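Local coordinates for cobalamin biosynthesis protein CobN (Mycobacterium tuberculosis, PDB 7C6O), which probably serves as the large catalytic subunit of cobaltochelatase, the ATP-dependent enzyme that inserts cobalt into the corrin ring during cobalamin biosynthesis, at residues A192-R197 / L225-L230; G242-M247 / L279-L284; V695-G700 / R1120-N1125; D699-L704 / R1133-K1138. One frame throughout, in Å; residues are numbered along the deposited sequence.

Interaction 1: residues A192-R197 / L225-L230; sequences AVLYYR and LYCASL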
loop_
_atom_site.group_PDB
_atom_site.type_symbol
_atom_site.label_atom_id
_atom_site.label_comp_id
_atom_site.label_asym_id
_atom_site.label_seq_id
_atom_site.Cartn_x
_atom_site.Cartn_y
_atom_site.Cartn_z
ATOM N N ALA A 192 -13.528 22.244 11.859
ATOM C CA ALA A 192 -14.099 22.729 10.611
ATOM C C ALA A 192 -14.618 21.560 9.783
ATOM O O ALA A 192 -14.036 20.473 9.785
ATOM C CB ALA A 192 -13.056 23.516 9.818
ATOM N N VAL A 193 -15.733 21.781 9.091
ATOM C CA VAL A 193 -16.299 20.809 8.158
ATOM C C VAL A 193 -16.397 21.485 6.796
ATOM O O VAL A 193 -17.193 22.415 6.612
ATOM C CB VAL A 193 -17.668 20.290 8.618
ATOM C CG1 VAL A 193 -18.204 19.258 7.630
ATOM C CG2 VAL A 193 -17.559 19.691 10.010
ATOM N N LEU A 194 -15.597 21.017 5.839
ATOM C CA LEU A 194 -15.507 21.626 4.516
ATOM C C LEU A 194 -16.329 20.813 3.523
ATOM O O LEU A 194 -16.071 19.620 3.328
ATOM C CB LEU A 194 -14.053 21.718 4.053
ATOM C CG LEU A 194 -13.235 22.954 4.440
ATOM C CD1 LEU A 194 -13.729 24.189 3.697
ATOM C CD2 LEU A 194 -13.256 23.184 5.946
ATOM N N TYR A 195 -17.309 21.459 2.891
ATOM C CA TYR A 195 -18.149 20.798 1.903
ATOM C C TYR A 195 -18.315 21.701 0.687
ATOM O O TYR A 195 -17.919 22.868 0.688
ATOM C CB TYR A 195 -19.513 20.403 2.493
ATOM C CG TYR A 195 -20.397 21.555 2.922
ATOM C CD1 TYR A 195 -20.149 22.246 4.101
ATOM C CD2 TYR A 195 -21.500 21.930 2.161
ATOM C CE1 TYR A 195 -20.963 23.291 4.503
ATOM C CE2 TYR A 195 -22.320 22.973 2.555
ATOM C CZ TYR A 195 -22.049 23.650 3.727
ATOM O OH TYR A 195 -22.861 24.690 4.126
ATOM N N TYR A 196 -18.906 21.140 -0.365
ATOM C CA TYR A 196 -18.963 21.818 -1.651
ATOM C C TYR A 196 -20.064 22.871 -1.692
ATOM O O TYR A 196 -21.163 22.672 -1.164
ATOM C CB TYR A 196 -19.163 20.803 -2.776
ATOM C CG TYR A 196 -17.862 20.244 -3.301
ATOM C CD1 TYR A 196 -16.824 21.091 -3.673
ATOM C CD2 TYR A 196 -17.662 18.874 -3.410
ATOM C CE1 TYR A 196 -15.626 20.590 -4.150
ATOM C CE2 TYR A 196 -16.467 18.363 -3.882
ATOM C CZ TYR A 196 -15.454 19.225 -4.251
ATOM O OH TYR A 196 -14.261 18.725 -4.722
ATOM N N ARG A 197 -19.748 23.997 -2.338
ATOM C CA ARG A 197 -20.700 25.092 -2.501
ATOM C C ARG A 197 -21.950 24.644 -3.246
ATOM O O ARG A 197 -23.055 25.112 -2.943
ATOM C CB ARG A 197 -20.012 26.245 -3.235
ATOM C CG ARG A 197 -20.857 27.483 -3.485
ATOM C CD ARG A 197 -20.003 28.553 -4.156
ATOM N NE ARG A 197 -20.721 29.804 -4.369
ATOM C CZ ARG A 197 -21.406 30.088 -5.471
ATOM N NH1 ARG A 197 -21.468 29.203 -6.457
ATOM N NH2 ARG A 197 -22.030 31.253 -5.586
ATOM N N LEU A 225 -18.148 24.947 6.719
ATOM C CA LEU A 225 -17.802 25.925 5.698
ATOM C C LEU A 225 -17.965 25.295 4.324
ATOM O O LEU A 225 -17.470 24.188 4.087
ATOM C CB LEU A 225 -16.362 26.426 5.879
ATOM C CG LEU A 225 -16.039 27.137 7.194
ATOM C CD1 LEU A 225 -14.537 27.336 7.346
ATOM C CD2 LEU A 225 -16.764 28.471 7.261
ATOM N N TYR A 226 -18.656 25.990 3.425
ATOM C CA TYR A 226 -18.758 25.554 2.040
ATOM C C TYR A 226 -17.804 26.362 1.171
ATOM O O TYR A 226 -17.465 27.505 1.487
ATOM C CB TYR A 226 -20.192 25.681 1.514
ATOM C CG TYR A 226 -20.728 27.095 1.456
ATOM C CD1 TYR A 226 -21.440 27.632 2.520
ATOM C CD2 TYR A 226 -20.535 27.888 0.330
ATOM C CE1 TYR A 226 -21.938 28.922 2.468
ATOM C CE2 TYR A 226 -21.026 29.182 0.271
ATOM C CZ TYR A 226 -21.727 29.691 1.342
ATOM O OH TYR A 226 -22.220 30.975 1.290
ATOM N N CYS A 227 -17.368 25.752 0.073
ATOM C CA CYS A 227 -16.454 26.412 -0.849
ATOM C C CYS A 227 -16.468 25.664 -2.171
ATOM O O CYS A 227 -16.900 24.511 -2.250
ATOM C CB CYS A 227 -15.029 26.475 -0.289
ATOM S SG CYS A 227 -14.208 24.872 -0.187
ATOM N N ALA A 228 -15.986 26.339 -3.214
ATOM C CA ALA A 228 -15.909 25.698 -4.520
ATOM C C ALA A 228 -14.722 24.747 -4.617
ATOM O O ALA A 228 -14.823 23.704 -5.273
ATOM C CB ALA A 228 -15.833 26.753 -5.625
ATOM N N SER A 229 -13.606 25.078 -3.971
ATOM C CA SER A 229 -12.414 24.247 -4.038
ATOM C C SER A 229 -11.462 24.645 -2.923
ATOM O O SER A 229 -11.350 25.826 -2.588
ATOM C CB SER A 229 -11.714 24.384 -5.397
ATOM O OG SER A 229 -10.446 23.748 -5.386
ATOM N N LEU A 230 -10.778 23.654 -2.354
ATOM C CA LEU A 230 -9.667 23.943 -1.459
ATOM C C LEU A 230 -8.359 24.162 -2.205
ATOM O O LEU A 230 -7.409 24.692 -1.618
ATOM C CB LEU A 230 -9.495 22.819 -0.434
ATOM C CG LEU A 230 -10.432 22.895 0.773
ATOM C CD1 LEU A 230 -10.142 21.775 1.764
ATOM C CD2 LEU A 230 -10.309 24.252 1.442
#

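Interaction 2: residues G242-M247 / L279-L284; sequences GGADAM and LDIPIL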
loop_
_atom_site.group_PDB
_atom_site.type_symbol
_atom_site.label_atom_id
_atom_site.label_comp_id
_atom_site.label_asym_id
_atom_site.label_seq_id
_atom_site.Cartn_x
_atom_site.Cartn_y
_atom_site.Cartn_z
ATOM N N GLY A 242 -8.023 29.480 10.121
ATOM C CA GLY A 242 -7.049 29.659 11.183
ATOM C C GLY A 242 -7.626 29.486 12.573
ATOM O O GLY A 242 -6.874 29.243 13.523
ATOM N N GLY A 243 -8.945 29.607 12.717
ATOM C CA GLY A 243 -9.603 29.371 13.983
ATOM C C GLY A 243 -9.954 27.932 14.271
ATOM O O GLY A 243 -10.495 27.635 15.339
ATOM N N ALA A 244 -9.658 27.021 13.350
ATOM C CA ALA A 244 -9.980 25.614 13.524
ATOM C C ALA A 244 -8.806 24.868 14.144
ATOM O O ALA A 244 -7.641 25.178 13.886
ATOM C CB ALA A 244 -10.349 24.971 12.186
ATOM N N ASP A 245 -9.131 23.877 14.971
ATOM C CA ASP A 245 -8.130 22.978 15.529
ATOM C C ASP A 245 -7.951 21.716 14.697
ATOM O O ASP A 245 -6.934 21.030 14.841
ATOM C CB ASP A 245 -8.510 22.606 16.963
ATOM C CG ASP A 245 -8.599 23.818 17.862
ATOM O OD1 ASP A 245 -7.585 24.538 17.980
ATOM O OD2 ASP A 245 -9.685 24.066 18.431
ATOM N N ALA A 246 -8.915 21.403 13.836
ATOM C CA ALA A 246 -8.813 20.297 12.896
ATOM C C ALA A 246 -9.874 20.503 11.825
ATOM O O ALA A 246 -10.855 21.223 12.034
ATOM C CB ALA A 246 -8.989 18.939 13.588
ATOM N N MET A 247 -9.665 19.866 10.675
ATOM C CA MET A 247 -10.564 19.977 9.533
ATOM C C MET A 247 -11.019 18.595 9.095
ATOM O O MET A 247 -10.187 17.710 8.870
ATOM C CB MET A 247 -9.888 20.659 8.342
ATOM C CG MET A 247 -9.493 22.101 8.534
ATOM S SD MET A 247 -8.514 22.646 7.117
ATOM C CE MET A 247 -9.681 22.360 5.788
ATOM N N LEU A 279 -1.681 26.002 7.990
ATOM C CA LEU A 279 -2.594 25.970 9.128
ATOM C C LEU A 279 -2.069 25.064 10.234
ATOM O O LEU A 279 -2.351 25.298 11.416
ATOM C CB LEU A 279 -3.979 25.506 8.680
ATOM C CG LEU A 279 -4.669 26.298 7.567
ATOM C CD1 LEU A 279 -5.933 25.577 7.120
ATOM C CD2 LEU A 279 -4.989 27.715 8.024
ATOM N N ASP A 280 -1.307 24.031 9.867
ATOM C CA ASP A 280 -0.680 23.110 10.818
ATOM C C ASP A 280 -1.719 22.459 11.732
ATOM O O ASP A 280 -1.593 22.458 12.958
ATOM C CB ASP A 280 0.404 23.819 11.636
ATOM C CG ASP A 280 1.349 22.847 12.316
ATOM O OD1 ASP A 280 1.473 21.700 11.835
ATOM O OD2 ASP A 280 1.961 23.228 13.336
ATOM N N ILE A 281 -2.763 21.907 11.122
ATOM C CA ILE A 281 -3.784 21.168 11.863
ATOM C C ILE A 281 -4.051 19.861 11.132
ATOM O O ILE A 281 -3.754 19.730 9.934
ATOM C CB ILE A 281 -5.086 21.989 12.023
ATOM C CG1 ILE A 281 -5.659 22.362 10.657
ATOM C CG2 ILE A 281 -4.848 23.231 12.877
ATOM C CD1 ILE A 281 -6.964 23.125 10.748
ATOM N N PRO A 282 -4.591 18.862 11.831
ATOM C CA PRO A 282 -4.957 17.615 11.152
ATOM C C PRO A 282 -6.093 17.846 10.171
ATOM O O PRO A 282 -7.063 18.550 10.466
ATOM C CB PRO A 282 -5.387 16.693 12.300
ATOM C CG PRO A 282 -4.764 17.282 13.519
ATOM C CD PRO A 282 -4.766 18.761 13.289
ATOM N N ILE A 283 -5.958 17.254 8.990
ATOM C CA ILE A 283 -6.945 17.365 7.922
ATOM C C ILE A 283 -7.416 15.953 7.608
ATOM O O ILE A 283 -6.643 15.133 7.097
ATOM C CB ILE A 283 -6.367 18.054 6.678
ATOM C CG1 ILE A 283 -5.845 19.449 7.040
ATOM C CG2 ILE A 283 -7.410 18.126 5.567
ATOM C CD1 ILE A 283 -5.219 20.202 5.878
ATOM N N LEU A 284 -8.677 15.661 7.916
ATOM C CA LEU A 284 -9.214 14.311 7.832
ATOM C C LEU A 284 -10.239 14.237 6.711
ATOM O O LEU A 284 -11.132 15.085 6.626
ATOM C CB LEU A 284 -9.855 13.893 9.158
ATOM C CG LEU A 284 -8.967 13.936 10.406
ATOM C CD1 LEU A 284 -8.974 15.321 11.056
ATOM C CD2 LEU A 284 -9.389 12.876 11.407
#

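Interaction 3: residues V695-G700 / R1120-N1125; sequences VQIRDG and RARVVN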
loop_
_atom_site.group_PDB
_atom_site.type_symbol
_atom_site.label_atom_id
_atom_site.label_comp_id
_atom_site.label_asym_id
_atom_site.label_seq_id
_atom_site.Cartn_x
_atom_site.Cartn_y
_atom_site.Cartn_z
ATOM N N VAL A 695 26.284 -6.789 -5.880
ATOM C CA VAL A 695 24.925 -6.496 -5.436
ATOM C C VAL A 695 24.951 -5.739 -4.112
ATOM O O VAL A 695 25.824 -5.956 -3.259
ATOM C CB VAL A 695 24.111 -7.797 -5.328
ATOM C CG1 VAL A 695 24.649 -8.685 -4.211
ATOM C CG2 VAL A 695 22.630 -7.489 -5.120
ATOM N N GLN A 696 24.002 -4.821 -3.945
ATOM C CA GLN A 696 23.856 -4.106 -2.686
ATOM C C GLN A 696 23.105 -4.971 -1.681
ATOM O O GLN A 696 22.072 -5.562 -2.009
ATOM C CB GLN A 696 23.111 -2.788 -2.903
ATOM C CG GLN A 696 23.874 -1.765 -3.728
ATOM C CD GLN A 696 25.033 -1.153 -2.964
ATOM O OE1 GLN A 696 26.046 -0.770 -3.550
ATOM N NE2 GLN A 696 24.883 -1.049 -1.651
ATOM N N ILE A 697 23.628 -5.047 -0.458
ATOM C CA ILE A 697 22.957 -5.729 0.640
ATOM C C ILE A 697 22.943 -4.788 1.835
ATOM O O ILE A 697 23.690 -3.809 1.893
ATOM C CB ILE A 697 23.634 -7.062 1.025
ATOM C CG1 ILE A 697 25.057 -6.805 1.524
ATOM C CG2 ILE A 697 23.639 -8.027 -0.152
ATOM C CD1 ILE A 697 25.747 -8.040 2.071
ATOM N N ARG A 698 22.075 -5.080 2.797
ATOM C CA ARG A 698 22.029 -4.230 3.975
ATOM C C ARG A 698 23.264 -4.457 4.838
ATOM O O ARG A 698 23.769 -5.578 4.956
ATOM C CB ARG A 698 20.750 -4.466 4.776
ATOM C CG ARG A 698 20.589 -5.833 5.400
ATOM C CD ARG A 698 19.241 -5.879 6.104
ATOM N NE ARG A 698 18.898 -7.188 6.653
ATOM C CZ ARG A 698 18.438 -8.201 5.926
ATOM N NH1 ARG A 698 18.294 -8.062 4.615
ATOM N NH2 ARG A 698 18.132 -9.354 6.508
ATOM N N ASP A 699 23.762 -3.370 5.417
ATOM C CA ASP A 699 24.996 -3.324 6.189
ATOM C C ASP A 699 24.709 -2.839 7.604
ATOM O O ASP A 699 25.509 -2.135 8.225
ATOM C CB ASP A 699 26.031 -2.442 5.496
ATOM C CG ASP A 699 27.424 -2.632 6.052
ATOM O OD1 ASP A 699 27.804 -3.793 6.312
ATOM O OD2 ASP A 699 28.135 -1.622 6.227
ATOM N N GLY A 700 23.553 -3.224 8.121
ATOM C CA GLY A 700 23.049 -2.797 9.405
ATOM C C GLY A 700 21.547 -2.640 9.331
ATOM O O GLY A 700 20.905 -3.048 8.365
ATOM N N ARG A 1120 24.745 -16.868 -0.648
ATOM C CA ARG A 1120 26.157 -16.507 -0.585
ATOM C C ARG A 1120 26.362 -15.005 -0.424
ATOM O O ARG A 1120 27.248 -14.580 0.322
ATOM C CB ARG A 1120 26.886 -17.010 -1.829
ATOM C CG ARG A 1120 26.958 -18.521 -1.938
ATOM C CD ARG A 1120 28.085 -18.904 -2.865
ATOM N NE ARG A 1120 28.070 -20.311 -3.250
ATOM C CZ ARG A 1120 28.787 -21.259 -2.660
ATOM N NH1 ARG A 1120 29.577 -20.961 -1.637
ATOM N NH2 ARG A 1120 28.712 -22.509 -3.098
ATOM N N ALA A 1121 25.563 -14.181 -1.114
ATOM C CA ALA A 1121 25.779 -12.741 -1.051
ATOM C C ALA A 1121 25.300 -12.122 0.256
ATOM O O ALA A 1121 25.771 -11.038 0.619
ATOM C CB ALA A 1121 25.091 -12.041 -2.229
ATOM N N ARG A 1122 24.390 -12.778 0.977
ATOM C CA ARG A 1122 23.816 -12.154 2.162
ATOM C C ARG A 1122 23.753 -13.109 3.349
ATOM O O ARG A 1122 24.285 -12.798 4.419
ATOM C CB ARG A 1122 22.419 -11.609 1.840
ATOM C CG ARG A 1122 21.930 -10.514 2.786
ATOM C CD ARG A 1122 21.119 -11.082 3.937
ATOM N NE ARG A 1122 19.878 -11.703 3.479
ATOM C CZ ARG A 1122 19.095 -12.457 4.242
ATOM N NH1 ARG A 1122 19.428 -12.692 5.507
ATOM N NH2 ARG A 1122 17.983 -12.983 3.741
ATOM N N VAL A 1123 23.119 -14.273 3.163
ATOM C CA VAL A 1123 22.746 -15.127 4.292
ATOM C C VAL A 1123 23.971 -15.514 5.117
ATOM O O VAL A 1123 23.980 -15.369 6.345
ATOM C CB VAL A 1123 21.984 -16.370 3.799
ATOM C CG1 VAL A 1123 21.731 -17.330 4.950
ATOM C CG2 VAL A 1123 20.666 -15.961 3.150
ATOM N N VAL A 1124 25.015 -16.012 4.463
ATOM C CA VAL A 1124 26.238 -16.406 5.156
ATOM C C VAL A 1124 27.401 -15.478 4.808
ATOM O O VAL A 1124 28.565 -15.840 4.995
ATOM C CB VAL A 1124 26.595 -17.877 4.882
ATOM C CG1 VAL A 1124 25.529 -18.795 5.459
ATOM C CG2 VAL A 1124 26.769 -18.121 3.394
ATOM N N ASN A 1125 27.103 -14.290 4.302
ATOM C CA ASN A 1125 28.129 -13.287 4.056
ATOM C C ASN A 1125 28.626 -12.751 5.392
ATOM O O ASN A 1125 27.831 -12.182 6.152
ATOM C CB ASN A 1125 27.558 -12.160 3.196
ATOM C CG ASN A 1125 28.617 -11.191 2.713
ATOM O OD1 ASN A 1125 29.629 -10.969 3.376
ATOM N ND2 ASN A 1125 28.385 -10.602 1.544
#

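Interaction 4: residues D699-L704 / R1133-K1138; sequences DGLHIL and RRHGYK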
loop_
_atom_site.group_PDB
_atom_site.type_symbol
_atom_site.label_atom_id
_atom_site.label_comp_id
_atom_site.label_asym_id
_atom_site.label_seq_id
_atom_site.Cartn_x
_atom_site.Cartn_y
_atom_site.Cartn_z
ATOM N N ASP A 699 23.762 -3.370 5.417
ATOM C CA ASP A 699 24.996 -3.324 6.189
ATOM C C ASP A 699 24.709 -2.839 7.604
ATOM O O ASP A 699 25.509 -2.135 8.225
ATOM C CB ASP A 699 26.031 -2.442 5.496
ATOM C CG ASP A 699 27.424 -2.632 6.052
ATOM O OD1 ASP A 699 27.804 -3.793 6.312
ATOM O OD2 ASP A 699 28.135 -1.622 6.227
ATOM N N GLY A 700 23.553 -3.224 8.121
ATOM C CA GLY A 700 23.049 -2.797 9.405
ATOM C C GLY A 700 21.547 -2.640 9.331
ATOM O O GLY A 700 20.905 -3.048 8.365
ATOM N N LEU A 701 20.980 -2.047 10.378
ATOM C CA LEU A 701 19.556 -1.754 10.428
ATOM C C LEU A 701 19.375 -0.274 10.721
ATOM O O LEU A 701 20.219 0.353 11.364
ATOM C CB LEU A 701 18.840 -2.592 11.494
ATOM C CG LEU A 701 18.918 -4.110 11.323
ATOM C CD1 LEU A 701 18.292 -4.817 12.512
ATOM C CD2 LEU A 701 18.236 -4.524 10.032
ATOM N N HIS A 702 18.269 0.286 10.244
ATOM C CA HIS A 702 18.004 1.693 10.491
ATOM C C HIS A 702 17.547 1.897 11.929
ATOM O O HIS A 702 16.807 1.081 12.484
ATOM C CB HIS A 702 16.945 2.236 9.532
ATOM C CG HIS A 702 16.668 3.696 9.720
ATOM N ND1 HIS A 702 17.633 4.663 9.539
ATOM C CD2 HIS A 702 15.544 4.351 10.095
ATOM C CE1 HIS A 702 17.114 5.853 9.785
ATOM N NE2 HIS A 702 15.847 5.692 10.126
ATOM N N ILE A 703 18.010 2.988 12.531
ATOM C CA ILE A 703 17.540 3.442 13.835
ATOM C C ILE A 703 16.791 4.747 13.622
ATOM O O ILE A 703 17.317 5.676 12.995
ATOM C CB ILE A 703 18.696 3.620 14.832
ATOM C CG1 ILE A 703 19.403 2.288 15.078
ATOM C CG2 ILE A 703 18.185 4.192 16.152
ATOM C CD1 ILE A 703 20.584 2.402 16.019
ATOM N N LEU A 704 15.559 4.806 14.126
ATOM C CA LEU A 704 14.691 5.954 13.905
ATOM C C LEU A 704 15.398 7.250 14.284
ATOM O O LEU A 704 15.953 7.372 15.379
ATOM C CB LEU A 704 13.410 5.783 14.726
ATOM C CG LEU A 704 12.070 6.214 14.137
ATOM C CD1 LEU A 704 11.852 5.570 12.780
ATOM C CD2 LEU A 704 10.947 5.830 15.090
ATOM N N ARG A 1133 25.163 -8.462 14.088
ATOM C CA ARG A 1133 25.682 -8.543 15.446
ATOM C C ARG A 1133 25.960 -7.174 16.049
ATOM O O ARG A 1133 26.280 -7.096 17.240
ATOM C CB ARG A 1133 26.949 -9.401 15.483
ATOM C CG ARG A 1133 26.676 -10.886 15.312
ATOM C CD ARG A 1133 27.865 -11.724 15.741
ATOM N NE ARG A 1133 29.027 -11.498 14.889
ATOM C CZ ARG A 1133 29.297 -12.201 13.794
ATOM N NH1 ARG A 1133 28.488 -13.181 13.415
ATOM N NH2 ARG A 1133 30.379 -11.926 13.081
ATOM N N ARG A 1134 25.851 -6.104 15.268
ATOM C CA ARG A 1134 25.885 -4.752 15.806
ATOM C C ARG A 1134 24.514 -4.265 16.250
ATOM O O ARG A 1134 24.403 -3.137 16.740
ATOM C CB ARG A 1134 26.453 -3.774 14.772
ATOM C CG ARG A 1134 27.884 -4.057 14.359
ATOM C CD ARG A 1134 28.477 -2.879 13.610
ATOM N NE ARG A 1134 27.759 -2.593 12.373
ATOM C CZ ARG A 1134 28.087 -3.097 11.188
ATOM N NH1 ARG A 1134 29.125 -3.919 11.080
ATOM N NH2 ARG A 1134 27.379 -2.781 10.112
ATOM N N HIS A 1135 23.469 -5.083 16.102
ATOM C CA HIS A 1135 22.110 -4.618 16.361
ATOM C C HIS A 1135 21.352 -5.521 17.329
ATOM O O HIS A 1135 20.117 -5.534 17.309
ATOM C CB HIS A 1135 21.347 -4.464 15.043
ATOM C CG HIS A 1135 21.822 -3.308 14.219
ATOM N ND1 HIS A 1135 21.397 -2.014 14.437
ATOM C CD2 HIS A 1135 22.710 -3.245 13.197
ATOM C CE1 HIS A 1135 21.992 -1.206 13.578
ATOM N NE2 HIS A 1135 22.794 -1.927 12.813
ATOM N N GLY A 1136 22.066 -6.272 18.166
ATOM C CA GLY A 1136 21.456 -6.906 19.327
ATOM C C GLY A 1136 20.269 -7.791 18.998
ATOM O O GLY A 1136 20.314 -8.626 18.088
ATOM N N TYR A 1137 19.186 -7.599 19.760
ATOM C CA TYR A 1137 18.011 -8.463 19.658
ATOM C C TYR A 1137 17.479 -8.521 18.231
ATOM O O TYR A 1137 17.200 -9.605 17.704
ATOM C CB TYR A 1137 16.926 -7.970 20.622
ATOM C CG TYR A 1137 15.595 -8.692 20.516
ATOM C CD1 TYR A 1137 14.631 -8.283 19.604
ATOM C CD2 TYR A 1137 15.295 -9.768 21.343
ATOM C CE1 TYR A 1137 13.418 -8.932 19.506
ATOM C CE2 TYR A 1137 14.076 -10.422 21.254
ATOM C CZ TYR A 1137 13.143 -9.999 20.330
ATOM O OH TYR A 1137 11.926 -10.642 20.229
ATOM N N LYS A 1138 17.331 -7.361 17.588
ATOM C CA LYS A 1138 16.724 -7.330 16.260
ATOM C C LYS A 1138 17.656 -7.919 15.208
ATOM O O LYS A 1138 17.199 -8.571 14.263
ATOM C CB LYS A 1138 16.332 -5.898 15.898
ATOM C CG LYS A 1138 15.511 -5.774 14.621
ATOM C CD LYS A 1138 14.286 -6.678 14.651
ATOM C CE LYS A 1138 13.274 -6.279 13.586
ATOM N NZ LYS A 1138 13.901 -6.104 12.248
HETATM O O HOH W 1 29.630 -5.333 8.413
#

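Interaction 1: residues A192-R197 / L225-L230
Four backbone hydrogen bonds run between Val-193 to Arg-197 and Leu-225 to Cys-227, pairing strands 190-196 and 221-227 in parallel within a mixed beta-sheet; helices 197-202 and 206-217 lie between them in the chain, giving a beta-alpha-beta crossover. Leu-225 N donates to Val-193 O at 2.7 Å and is nearly straight. Leu-225 O then accepts from Tyr-195 N, and Tyr-195 O from Cys-227 N, the zigzag expected of parallel strands. The last bond, Arg-197 N to Cys-227 O at 2.9 Å, is of another kind: the donor stands 57° out of the carbonyl plane, where the first strand gives way to helix 197-202.

On the tyrosine face of the sheet, Tyr-195 and Tyr-226 both place CG between the backbone N and the carbonyl carbon (chi1 65° and 64°). Tyr-195 thereby folds its ring across the neighbouring strand, and Tyr-226 CB comes over one face of it in a CH-pi contact, 3.7 Å from the centroid. The phenol end, Tyr-195 OH, is hydrogen-bonded to His-200, whose ring also stacks with Tyr-226. Arg-197 runs extended past this tyrosine; Arg-197 CG lies 3.8 Å from Tyr-226 CD2, and the guanidinium goes on to the carbonyls of Thr-173 and Pro-174.

The leucine face is apolar and backed by helix 235-241, which supplies Leu-241 to both Leu-194 and Leu-225. Here one methyl of Leu-194 makes three side-chain contacts: CD1 meets Leu-225 CB, Leu-230 CD2 and, at 4.0 Å, the sulfur SG of Cys-227.

Interaction 2: residues G242-M247 / L279-L284
Met-247 and Ile-281 form the centre of this contact, where strands 246-249 and 283-289 of a beta-alpha-beta unit begin to pair in parallel. The Met-247 side chain leaves with CG beside its backbone N, runs straight through chi2 and bends at chi3 (59°). Ile-281 takes the less common rotamer with CG1 between N and the carbonyl carbon (chi1 59°); chi2 is extended and projects CD1 to 3.5 Å from Met-247 CG, the two chains crossing at about a right angle. Its other branch, CG2, lies against Ala-244 O. Farther along the methionine, SD meets Leu-279 CD1 at 3.9 Å, also nears Ile-281 CD1, and lies a little farther from Ile-283 CG1, so the thioether is bordered by residues from both the loop after helix 274-277 and strand 283-289.

Pairing is evidenced by two nearly linear backbone bonds around Met-247: its N donates to Pro-282 O, and its O accepts from Leu-284 N at 2.7 Å. Helix 235-241 adds Leu-241 beside Met-247, while helix 343-361 covers the other face at Ala-246 and Leu-284. Leu-284 brings its methyl CD1 to 3.5 Å from Met-247 O.

Interaction 3: residues V695-G700 / R1120-N1125
Ile-697 reaches toward the end of helix 1111-1123 because its CG1 sits between the backbone N and the carbonyl carbon (chi1 63°) and chi2 is extended, which carries CD1 to 3.3 Å from Ala-1121 O. Arg-698 has two conformers; in the one described here its chain starts from a similar chi1, then stays straight from CG to NE, whereas Arg-1122 bends at chi2 and chi3, and the two guanidinium groups come together.

This approach is tentative, since it depends on that conformer. The planes then lie 39° apart, with Arg-698 NH2 above one face of the Arg-1122 guanidinium, toward its rim and 3.7 Å from NH1, while Val-1123 CG2 covers the centre of the opposite face. The approach is consistent with the nearby carboxylates: Asp-1070 forms salt bridges to both arginines and Asp-1067 to Arg-1122. Asp-1070, shared by both, probably draws the two guanidinium groups together.

Ala-1121 O has a polar partner as well as the isoleucine methyl. Asn-1125 ND2 donates to it at 2.8 Å, close to its own amide plane but 50° out of the carbonyl plane. The same ND2 also bonds Ala-620 O and lies 3.7 Å from Ile-697 CD1. At the other end of the contact, Val-695 CG1 meets Ala-1121 CB at 3.9 Å.

Strand 696-698, paired antiparallel with 617-619, is thus laid against a helix terminus distant in sequence. That terminus has a wider pi-type turn at 1120-1123, and Asn-1125 is the N-cap of the next helix, its OD1 accepting from Arg-1127 N: a helix-to-helix junction with an asparagine cap.

Interaction 4: residues D699-L704 / R1133-K1138
The His-1135 imidazole turns one face to Leu-701, whose CB stands over the ring centre in a CH-pi contact, 4.0 Å from the centroid and only 9° off the normal. The backbone N of Leu-701 lies over the same face, 3.0 Å from His-1135 NE2, and Gly-700 CA is 3.5 Å from the same nitrogen. The guanidinium of Arg-1134 is met at its edge, in plane, by Asp-699 O, which is 2.7 Å from NH2, and by a water.

That water joins the segments: it donates to Asp-699 OD1 and accepts from Arg-1134 NH1 at 3.1 Å. Direct charge pairing is weaker, since OD1 of Asp-699 is 4.0 Å from Arg-1134 NH2, a long salt bridge with the carboxylate and guanidinium planes 73° apart. A bend at chi3 (-62°) turns the arginine head toward the 699-700 backbone.

Past the ring, Leu-701 CD1 packs on the aliphatic part of Lys-1138, 3.6 Å from CG, the two side chains crossing at about a right angle. The lysine NZ continues to Glu-1142 and to the carbonyls of Ala-386 and Leu-389.

The loop after strand 696-698 thus meets the 1134-1138 segment leading into helix 1136-1157 by apolar, charged and water-mediated contacts. Asp-390 accepts from His-1135 ND1, and this hydrogen bond, together with Leu-701 over the face, probably fixes the ring's rotation.

How the interactions relate
Along the chain, interaction 1 closes before interaction 2 opens, and both precede interactions 3 and 4. The first two have centres about 14 Å apart and belong to one mixed sheet, in which strands 190-196 and 246-249 are neighbours; Leu-194 packs against Met-247. Interactions 3 and 4, likewise about 14 Å between centres, start from overlapping segments that share Asp-699 and Gly-700 and join them to successive elements around helix 1126-1132. The pairs are remote: interactions 1 and 3 have centres about 53 Å apart, on opposite sides of the chain's centre. Sheet pairing between strands near in sequence contrasts with contacts spanning over 400 residues, which tie C-terminal helices to the chain's middle.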